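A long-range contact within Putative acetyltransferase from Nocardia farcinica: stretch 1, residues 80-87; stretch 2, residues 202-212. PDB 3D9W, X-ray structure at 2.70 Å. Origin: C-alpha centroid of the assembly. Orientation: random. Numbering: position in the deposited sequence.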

# COMPACT_ATOMS: atom_id res chain seq x y z
N GLY A 80 -5.71 0.26 -5.96
CA GLY A 80 -6.33 0.79 -4.76
C GLY A 80 -5.25 1.36 -3.87
O GLY A 80 -4.07 1.30 -4.23
N TYR A 81 -5.61 1.94 -2.73
CA TYR A 81 -4.58 2.46 -1.85
C TYR A 81 -4.35 1.51 -0.67
O TYR A 81 -4.78 0.36 -0.71
N CYS A 82 -3.66 1.98 0.36
CA CYS A 82 -3.33 1.15 1.51
C CYS A 82 -4.39 0.17 2.02
O CYS A 82 -4.17 -1.04 2.01
N TYR A 83 -5.54 0.67 2.47
CA TYR A 83 -6.59 -0.20 2.99
C TYR A 83 -7.06 -1.26 1.99
O TYR A 83 -7.19 -2.43 2.33
N GLU A 84 -7.33 -0.84 0.77
CA GLU A 84 -7.79 -1.77 -0.25
C GLU A 84 -6.75 -2.86 -0.44
O GLU A 84 -7.06 -4.05 -0.45
N ASN A 85 -5.50 -2.45 -0.58
CA ASN A 85 -4.40 -3.38 -0.78
C ASN A 85 -4.16 -4.30 0.41
O ASN A 85 -4.05 -5.51 0.24
N ALA A 86 -4.08 -3.74 1.61
CA ALA A 86 -3.84 -4.54 2.79
C ALA A 86 -4.99 -5.51 3.07
O ALA A 86 -4.76 -6.65 3.48
N GLY A 87 -6.21 -5.04 2.84
CA GLY A 87 -7.38 -5.87 3.09
C GLY A 87 -7.40 -7.14 2.27
O GLY A 87 -7.79 -8.22 2.74
N ASP A 202 -11.43 -1.13 12.31
CA ASP A 202 -10.53 0.01 12.46
C ASP A 202 -10.12 0.52 11.08
O ASP A 202 -9.91 1.72 10.90
N PHE A 203 -10.00 -0.39 10.12
CA PHE A 203 -9.63 -0.01 8.76
C PHE A 203 -10.78 0.72 8.09
O PHE A 203 -10.56 1.64 7.31
N GLU A 204 -12.01 0.32 8.39
CA GLU A 204 -13.16 0.97 7.78
C GLU A 204 -13.23 2.43 8.21
O GLU A 204 -13.58 3.30 7.42
N VAL A 205 -12.92 2.69 9.48
CA VAL A 205 -12.94 4.06 9.98
C VAL A 205 -11.87 4.84 9.22
O VAL A 205 -12.13 5.87 8.61
N GLY A 206 -10.65 4.30 9.28
CA GLY A 206 -9.53 4.93 8.62
C GLY A 206 -9.83 5.14 7.15
O GLY A 206 -9.50 6.18 6.58
N ASN A 207 -10.47 4.15 6.54
CA ASN A 207 -10.79 4.24 5.14
C ASN A 207 -11.88 5.26 4.85
O ASN A 207 -11.84 5.93 3.82
N HIS A 208 -12.85 5.39 5.75
CA HIS A 208 -13.92 6.35 5.55
C HIS A 208 -13.39 7.78 5.65
O HIS A 208 -13.95 8.70 5.08
N PHE A 209 -12.30 7.95 6.39
CA PHE A 209 -11.68 9.25 6.55
C PHE A 209 -10.84 9.59 5.33
O PHE A 209 -11.05 10.60 4.67
N VAL A 210 -9.87 8.73 5.04
CA VAL A 210 -8.98 8.93 3.90
C VAL A 210 -9.70 9.20 2.60
O VAL A 210 -9.28 10.05 1.81
N SER A 211 -10.80 8.48 2.40
CA SER A 211 -11.56 8.58 1.16
C SER A 211 -12.67 9.63 1.11
O SER A 211 -12.96 10.17 0.04
N THR A 212 -13.29 9.94 2.24
CA THR A 212 -14.38 10.89 2.20
C THR A 212 -14.20 12.17 2.99
O THR A 212 -15.15 12.93 3.13

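Two helices, 82-87 and 202-212, run nearly antiparallel at 149°, and two tyrosines supply most of the surface that the first stretch buries against the second.

Tyr-83 is the centre of the contact. Its CB points toward the other helix, with chi1 m at -67°. The side chain enters a hole formed by Phe-203, Gly-206, Asn-207 and Val-210. Asn-207 CB lies over one face of the ring in a CH-pi contact. Val-210 CG2 sits at the ring edge, 4.1 Å from Tyr-83 CE2. Tyr-83 also turns an edge toward the face of Phe-203 (chi1 m), with ring planes at 63°. Tyr-83 OH comes within 3.0 Å of Gly-206 CA. A CB on Gly-206 would collide with this hydroxyl, so glycine leaves the room it needs. The O of water 1 is 2.9 Å from Tyr-83 OH and 3.3 Å from Asp-202 O, to which it donates, so it links the two.

Tyr-81, at the N-cap position, also points toward the second helix, with chi1 p. Its OH donates a short hydrogen bond of 2.5 Å to Asn-207 OD1. The Asn-207 CB points sideways, but chi1 t brings the amide end nearer. Val-210, also t, places CG1 over the Tyr-81 ring face.

Phe-203 further meets Ala-86, with CE2 4.4 Å from Ala-86 CB.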

# COMPACT_ATOMS: atom_id res chain seq x y z
CB TYR A 81 -4.90 3.89 -1.39
CG TYR A 81 -6.30 4.15 -0.90
CD1 TYR A 81 -6.87 3.34 0.09
CD2 TYR A 81 -7.04 5.23 -1.38
CE1 TYR A 81 -8.13 3.61 0.58
CE2 TYR A 81 -8.30 5.51 -0.90
CZ TYR A 81 -8.84 4.69 0.08
OH TYR A 81 -10.10 4.97 0.58
CB CYS A 82 -2.85 2.03 2.67
SG CYS A 82 -4.12 3.09 3.42
CB TYR A 83 -7.78 0.64 3.45
CG TYR A 83 -7.49 1.53 4.65
CD1 TYR A 83 -7.29 0.98 5.91
CD2 TYR A 83 -7.44 2.92 4.52
CE1 TYR A 83 -7.03 1.78 7.02
CE2 TYR A 83 -7.18 3.73 5.62
CZ TYR A 83 -6.98 3.16 6.87
OH TYR A 83 -6.73 3.95 7.96
CB GLU A 84 -8.01 -1.02 -1.57
CG GLU A 84 -9.12 0.02 -1.52
CD GLU A 84 -9.10 0.96 -2.72
OE1 GLU A 84 -8.19 1.81 -2.78
OE2 GLU A 84 -9.98 0.85 -3.59
CB ASN A 85 -3.12 -2.61 -1.08
CG ASN A 85 -2.81 -2.56 -2.56
OD1 ASN A 85 -2.68 -3.60 -3.20
ND2 ASN A 85 -2.69 -1.37 -3.10
CB ALA A 86 -3.60 -3.64 4.00
CB ASP A 202 -9.28 -0.40 13.23
CG ASP A 202 -9.60 -1.14 14.50
OD1 ASP A 202 -10.39 -0.59 15.31
OD2 ASP A 202 -9.08 -2.26 14.70
CB PHE A 203 -9.26 -1.23 7.93
CG PHE A 203 -7.89 -1.76 8.20
CD1 PHE A 203 -7.13 -1.25 9.25
CD2 PHE A 203 -7.34 -2.77 7.41
CE1 PHE A 203 -5.84 -1.74 9.52
CE2 PHE A 203 -6.06 -3.27 7.67
CZ PHE A 203 -5.31 -2.75 8.73
CB GLU A 204 -14.46 0.25 8.13
CG GLU A 204 -15.53 0.45 7.06
CD GLU A 204 -16.96 0.39 7.61
OE1 GLU A 204 -17.27 -0.52 8.42
OE2 GLU A 204 -17.79 1.26 7.22
CB VAL A 205 -12.62 4.12 11.49
CG1 VAL A 205 -12.49 5.56 11.96
CG2 VAL A 205 -13.70 3.40 12.28
CB ASN A 207 -11.22 2.89 4.59
CG ASN A 207 -11.39 2.91 3.09
OD1 ASN A 207 -10.45 3.20 2.36
ND2 ASN A 207 -12.60 2.61 2.63
CB HIS A 208 -15.03 6.19 6.59
CG HIS A 208 -16.09 7.24 6.50
ND1 HIS A 208 -17.04 7.25 5.50
CD2 HIS A 208 -16.29 8.36 7.22
CE1 HIS A 208 -17.79 8.33 5.62
NE2 HIS A 208 -17.35 9.02 6.65
CB PHE A 209 -10.80 9.27 7.81
CG PHE A 209 -10.04 10.54 8.01
CD1 PHE A 209 -8.79 10.73 7.40
CD2 PHE A 209 -10.59 11.59 8.74
CE1 PHE A 209 -8.11 11.95 7.52
CE2 PHE A 209 -9.92 12.81 8.86
CZ PHE A 209 -8.67 13.00 8.25
CB VAL A 210 -8.09 7.69 3.68
CG1 VAL A 210 -7.55 7.68 2.27
CG2 VAL A 210 -6.94 7.68 4.68
CB SER A 211 -12.16 7.23 0.82
OG SER A 211 -13.10 6.86 1.81
CB THR A 212 -15.70 10.24 2.66
OG1 THR A 212 -15.68 10.05 4.07
CG2 THR A 212 -15.89 8.91 1.98
O HOH W 1 -6.71 2.30 10.36